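Local coordinates for protein 3-isopropylmalate dehydratase small subunit (Campylobacter jejuni, PDB 3Q3W) that forms the small subunit of isopropylmalate isomerase, which interconverts 2-isopropylmalate and 3-isopropylmalate by way of 2-isopropylmaleate, at residues V77-F82 with E130-V135; A14-Y19 with D136-S141. All blocks are in the same frame, centred on the assembly; numbering follows the deposited sequence.

In the fold
Both contacts fasten helix 128-140 to the mixed sheet of the chain. Contact 1 uses the first part of the helix and the end of strand 73-78 with the loop after it; contact 2 uses the last part of the helix and strand 9-17, the neighbour of 73-78 in the sheet. Their centres are about 9 Å apart. Along the chain contact 1 is nested within contact 2, in the order 14-19, 77-82, 130-135, 136-141. The two also touch directly, through probable hydrogen bonds that join Leu-17 N to Val-77 O and Ser-78 OG to Leu-17 O. One helix thus spans two adjacent strands of the aconitase C-terminal (swivel) fold.

Contact 1 (V77-F82 with E130-V135); sequences VSFENF and EVLEIV
Val-77 has CG1 anti to its backbone N (chi1 -173°), a rotation that carries this methyl toward the helix, where it meets CG2 of Val-135 at 3.7 Å and CG2 of Ile-134. Ile-134 likewise has CG2 anti to the backbone N, and the same methyl also reaches CG2 of Val-77 at 3.9 Å. The side chains of Val-77 and Val-135 lie alongside one another, pointing opposite ways. One turn earlier in the helix, CG1 of Val-131 lies 4.0 Å from CG1 of Val-77 and presses closely on the backbone of the 77-82 segment, 3.2 Å from the carbonyl O of Ser-78. That oxygen is buried here and finds no hydrogen-bond partner in the model. The hydroxyl of the same residue, whose CB points away from the helix, bonds to the carbonyl of Leu-17. Next along the chain, the Phe-79 ring presents an edge to Val-131, with CD1 4.2 Å from CG1 of that residue, while the Leu-132 side chain runs roughly perpendicular to that of Phe-79 and brings CD1 to 3.7 Å from CE1 of the ring. Lys-128 makes a cation-pi contact with Phe-79. Branched aliphatic side chains and one phenylalanine thus pack a helix against a mixed sheet, the layered alpha/beta packing of this aconitase C-terminal (swivel) domain.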
loop_
_atom_site.group_PDB
_atom_site.type_symbol
_atom_site.label_atom_id
_atom_site.label_comp_id
_atom_site.label_asym_id
_atom_site.label_seq_id
_atom_site.Cartn_x
_atom_site.Cartn_y
_atom_site.Cartn_z
ATOM N N VAL A 77 6.075 -0.626 -1.760
ATOM C CA VAL A 77 7.169 -0.839 -0.851
ATOM C C VAL A 77 7.673 0.532 -0.436
ATOM O O VAL A 77 8.148 1.316 -1.276
ATOM C CB VAL A 77 8.271 -1.637 -1.527
ATOM C CG1 VAL A 77 9.357 -2.021 -0.485
ATOM C CG2 VAL A 77 7.685 -2.850 -2.146
ATOM N N SER A 78 7.549 0.843 0.845
ATOM C CA SER A 78 7.942 2.142 1.382
ATOM C C SER A 78 8.835 2.036 2.610
ATOM O O SER A 78 9.230 0.960 3.021
ATOM C CB SER A 78 6.710 2.944 1.733
ATOM O OG SER A 78 6.978 4.335 1.677
ATOM N N PHE A 79 9.180 3.179 3.176
ATOM C CA PHE A 79 10.075 3.194 4.296
ATOM C C PHE A 79 9.232 3.371 5.546
ATOM O O PHE A 79 8.012 3.151 5.509
ATOM C CB PHE A 79 11.118 4.292 4.128
ATOM C CG PHE A 79 12.084 4.081 2.970
ATOM C CD1 PHE A 79 12.377 2.821 2.483
ATOM C CD2 PHE A 79 12.767 5.181 2.439
ATOM C CE1 PHE A 79 13.295 2.670 1.476
ATOM C CE2 PHE A 79 13.697 5.035 1.437
ATOM C CZ PHE A 79 13.957 3.781 0.952
ATOM N N GLU A 80 9.877 3.723 6.659
ATOM C CA GLU A 80 9.258 3.613 7.971
ATOM C C GLU A 80 8.146 4.594 8.219
ATOM O O GLU A 80 8.083 5.645 7.606
ATOM C CB GLU A 80 10.292 3.748 9.103
ATOM C CG GLU A 80 11.269 4.948 8.999
ATOM C CD GLU A 80 12.629 4.565 8.371
ATOM O OE1 GLU A 80 12.646 4.021 7.238
ATOM O OE2 GLU A 80 13.667 4.808 9.017
ATOM N N ASN A 81 7.302 4.220 9.185
ATOM C CA ASN A 81 6.215 5.041 9.681
ATOM C C ASN A 81 5.264 5.428 8.562
ATOM O O ASN A 81 4.801 6.567 8.469
ATOM C CB ASN A 81 6.739 6.260 10.472
ATOM C CG ASN A 81 5.656 6.954 11.286
ATOM O OD1 ASN A 81 4.714 6.316 11.768
ATOM N ND2 ASN A 81 5.765 8.269 11.418
ATOM N N PHE A 82 4.946 4.454 7.733
ATOM C CA PHE A 82 4.003 4.676 6.675
ATOM C C PHE A 82 2.617 4.893 7.261
ATOM O O PHE A 82 2.159 4.119 8.087
ATOM C CB PHE A 82 3.943 3.496 5.732
ATOM C CG PHE A 82 3.103 3.748 4.497
ATOM C CD1 PHE A 82 3.681 4.161 3.316
ATOM C CD2 PHE A 82 1.723 3.558 4.525
ATOM C CE1 PHE A 82 2.906 4.376 2.185
ATOM C CE2 PHE A 82 0.955 3.773 3.407
ATOM C CZ PHE A 82 1.525 4.203 2.240
ATOM N N GLU A 130 15.525 -5.784 4.995
ATOM C CA GLU A 130 14.797 -6.556 4.004
ATOM C C GLU A 130 14.063 -5.579 3.060
ATOM O O GLU A 130 14.065 -5.789 1.854
ATOM C CB GLU A 130 13.813 -7.525 4.664
ATOM C CG GLU A 130 14.439 -8.755 5.467
ATOM C CD GLU A 130 13.363 -9.570 6.257
ATOM O OE1 GLU A 130 12.299 -8.988 6.572
ATOM O OE2 GLU A 130 13.577 -10.776 6.558
ATOM N N VAL A 131 13.486 -4.507 3.604
ATOM C CA VAL A 131 12.834 -3.466 2.783
ATOM C C VAL A 131 13.841 -2.836 1.793
ATOM O O VAL A 131 13.526 -2.622 0.635
ATOM C CB VAL A 131 12.192 -2.342 3.651
ATOM C CG1 VAL A 131 11.588 -1.258 2.763
ATOM C CG2 VAL A 131 11.128 -2.900 4.616
ATOM N N LEU A 132 15.065 -2.599 2.262
ATOM C CA LEU A 132 16.075 -1.864 1.507
ATOM C C LEU A 132 16.524 -2.686 0.319
ATOM O O LEU A 132 16.715 -2.181 -0.804
ATOM C CB LEU A 132 17.257 -1.561 2.431
ATOM C CG LEU A 132 17.637 -0.086 2.559
ATOM C CD1 LEU A 132 16.452 0.819 2.291
ATOM C CD2 LEU A 132 18.260 0.167 3.949
ATOM N N GLU A 133 16.675 -3.976 0.597
ATOM C CA GLU A 133 17.004 -4.989 -0.389
ATOM C C GLU A 133 15.918 -5.123 -1.442
ATOM O O GLU A 133 16.221 -5.210 -2.613
ATOM C CB GLU A 133 17.222 -6.319 0.341
ATOM C CG GLU A 133 17.333 -7.583 -0.488
ATOM C CD GLU A 133 17.763 -8.798 0.356
ATOM O OE1 GLU A 133 17.615 -8.771 1.586
ATOM O OE2 GLU A 133 18.254 -9.797 -0.204
ATOM N N ILE A 134 14.670 -5.228 -1.009
ATOM C CA ILE A 134 13.496 -5.268 -1.941
ATOM C C ILE A 134 13.481 -4.114 -2.928
ATOM O O ILE A 134 13.421 -4.347 -4.102
ATOM C CB ILE A 134 12.172 -5.326 -1.165
ATOM C CG1 ILE A 134 11.967 -6.745 -0.645
ATOM C CG2 ILE A 134 10.999 -4.961 -2.014
ATOM C CD1 ILE A 134 11.020 -6.815 0.496
ATOM N N VAL A 135 13.565 -2.892 -2.414
ATOM C CA VAL A 135 13.546 -1.695 -3.180
ATOM C C VAL A 135 14.642 -1.715 -4.214
ATOM O O VAL A 135 14.350 -1.520 -5.401
ATOM C CB VAL A 135 13.713 -0.465 -2.308
ATOM C CG1 VAL A 135 14.004 0.783 -3.215
ATOM C CG2 VAL A 135 12.455 -0.252 -1.456
#

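Contact 2 (A14-Y19 with D136-S141); sequences ACPLEY and DELKKS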
loop_
_atom_site.group_PDB
_atom_site.type_symbol
_atom_site.label_atom_id
_atom_site.label_comp_id
_atom_site.label_asym_id
_atom_site.label_seq_id
_atom_site.Cartn_x
_atom_site.Cartn_y
_atom_site.Cartn_z
ATOM N N ALA A 14 4.674 -4.486 -7.976
ATOM C CA ALA A 14 5.047 -3.706 -6.805
ATOM C C ALA A 14 5.817 -2.448 -7.213
ATOM O O ALA A 14 6.572 -2.477 -8.202
ATOM C CB ALA A 14 5.840 -4.521 -5.879
ATOM N N CYS A 15 5.615 -1.372 -6.442
ATOM C CA CYS A 15 6.147 -0.047 -6.740
ATOM C C CYS A 15 6.832 0.495 -5.504
ATOM O O CYS A 15 6.195 0.623 -4.455
ATOM C CB CYS A 15 5.047 0.942 -7.145
ATOM S SG CYS A 15 5.734 2.547 -7.586
ATOM N N PRO A 16 8.118 0.838 -5.624
ATOM C CA PRO A 16 8.810 1.351 -4.466
ATOM C C PRO A 16 8.622 2.846 -4.311
ATOM O O PRO A 16 8.729 3.583 -5.298
ATOM C CB PRO A 16 10.270 1.013 -4.768
ATOM C CG PRO A 16 10.361 1.065 -6.243
ATOM C CD PRO A 16 9.009 0.728 -6.795
ATOM N N LEU A 17 8.324 3.282 -3.105
ATOM C CA LEU A 17 8.191 4.709 -2.807
ATOM C C LEU A 17 9.159 5.054 -1.657
ATOM O O LEU A 17 8.851 4.886 -0.475
ATOM C CB LEU A 17 6.745 5.079 -2.439
ATOM C CG LEU A 17 5.696 4.764 -3.505
ATOM C CD1 LEU A 17 4.233 5.032 -2.930
ATOM C CD2 LEU A 17 5.871 5.553 -4.747
ATOM N N GLU A 18 10.315 5.587 -2.039
ATOM C CA GLU A 18 11.441 5.764 -1.127
ATOM C C GLU A 18 11.267 7.050 -0.335
ATOM O O GLU A 18 12.051 8.009 -0.455
ATOM C CB GLU A 18 12.732 5.771 -1.937
ATOM C CG GLU A 18 13.032 4.419 -2.580
ATOM C CD GLU A 18 14.371 4.423 -3.333
ATOM O OE1 GLU A 18 15.446 4.345 -2.681
ATOM O OE2 GLU A 18 14.333 4.519 -4.566
ATOM N N TYR A 19 10.214 7.057 0.473
ATOM C CA TYR A 19 9.954 8.113 1.405
ATOM C C TYR A 19 9.647 7.477 2.766
ATOM O O TYR A 19 9.025 6.402 2.840
ATOM C CB TYR A 19 8.781 8.957 0.931
ATOM C CG TYR A 19 8.776 9.332 -0.539
ATOM C CD1 TYR A 19 9.354 10.529 -0.986
ATOM C CD2 TYR A 19 8.143 8.527 -1.488
ATOM C CE1 TYR A 19 9.324 10.903 -2.356
ATOM C CE2 TYR A 19 8.113 8.883 -2.854
ATOM C CZ TYR A 19 8.700 10.077 -3.280
ATOM O OH TYR A 19 8.668 10.433 -4.637
ATOM N N ASP A 136 15.878 -2.051 -3.796
ATOM C CA ASP A 136 17.004 -2.028 -4.716
ATOM C C ASP A 136 16.755 -2.966 -5.880
ATOM O O ASP A 136 16.907 -2.614 -7.044
ATOM C CB ASP A 136 18.305 -2.446 -4.060
ATOM C CG ASP A 136 19.441 -2.437 -5.048
ATOM O OD1 ASP A 136 19.917 -3.522 -5.440
ATOM O OD2 ASP A 136 19.786 -1.335 -5.476
ATOM N N GLU A 137 16.350 -4.174 -5.571
ATOM C CA GLU A 137 16.123 -5.136 -6.620
ATOM C C GLU A 137 14.919 -4.735 -7.510
ATOM O O GLU A 137 14.949 -4.936 -8.717
ATOM C CB GLU A 137 15.888 -6.486 -5.961
ATOM C CG GLU A 137 15.430 -7.608 -6.868
ATOM C CD GLU A 137 16.491 -8.119 -7.777
ATOM O OE1 GLU A 137 17.682 -8.061 -7.391
ATOM O OE2 GLU A 137 16.128 -8.602 -8.879
ATOM N N LEU A 138 13.861 -4.209 -6.890
ATOM C CA LEU A 138 12.624 -3.903 -7.614
ATOM C C LEU A 138 12.865 -2.832 -8.663
ATOM O O LEU A 138 12.343 -2.879 -9.791
ATOM C CB LEU A 138 11.541 -3.453 -6.619
ATOM C CG LEU A 138 10.095 -3.335 -7.116
ATOM C CD1 LEU A 138 9.610 -4.570 -7.879
ATOM C CD2 LEU A 138 9.256 -3.077 -5.875
ATOM N N LYS A 139 13.656 -1.850 -8.283
ATOM C CA LYS A 139 13.989 -0.783 -9.178
ATOM C C LYS A 139 14.804 -1.270 -10.332
ATOM O O LYS A 139 14.553 -0.887 -11.491
ATOM C CB LYS A 139 14.800 0.229 -8.451
ATOM C CG LYS A 139 14.013 0.974 -7.438
ATOM C CD LYS A 139 14.821 2.150 -6.982
ATOM C CE LYS A 139 16.077 1.778 -6.250
ATOM N NZ LYS A 139 16.685 3.053 -5.811
ATOM N N LYS A 140 15.804 -2.095 -10.010
ATOM C CA LYS A 140 16.663 -2.672 -11.019
ATOM C C LYS A 140 15.939 -3.630 -11.948
ATOM O O LYS A 140 16.330 -3.754 -13.109
ATOM C CB LYS A 140 17.834 -3.414 -10.399
ATOM C CG LYS A 140 18.845 -2.519 -9.740
ATOM C CD LYS A 140 19.940 -3.357 -9.160
ATOM C CE LYS A 140 21.026 -2.484 -8.552
ATOM N NZ LYS A 140 21.987 -3.264 -7.733
ATOM N N SER A 141 14.887 -4.291 -11.462
ATOM C CA SER A 141 14.323 -5.419 -12.223
ATOM C C SER A 141 13.314 -4.982 -13.298
ATOM O O SER A 141 12.497 -4.056 -13.093
ATOM C CB SER A 141 13.659 -6.436 -11.268
ATOM O OG SER A 141 13.248 -7.598 -11.977
#
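The carboxylate of Glu-18 meets the ammonium group of Lys-139 on the syn side of OE2, with NZ 30° out of the carboxylate plane. NZ and OE2 are 3.0 Å apart in this hydrogen-bonded salt bridge, and the two side chains meet tip to tip. Lys-139 is bent at chi3 (-65°), which turns CE aside from the line of the earlier chain, and its CD comes within 3.4 Å of Glu-18 OE2. Farther back, CG of the lysine packs on CG of the Pro-16 ring at 3.8 Å, the two side chains crossing at a slant. Strand 14-17 and helix 136-140 run at 117° to each other with their axes 8.4 Å apart, so that in this alpha/beta fold the last turn of the helix passes over strand 9-17 of the mixed sheet. Leu-138 lies between them: its CD2 touches CB of Ala-14 at 3.7 Å and CD of Pro-16 at 3.9 Å. The same methyl is 3.6 Å from the carbonyl O of Ala-14, a buried acceptor without a partner in the model. Glu-18 itself is the centre of an inverse gamma turn, in which the Tyr-19 N bonds to the Leu-17 O at 2.7 Å.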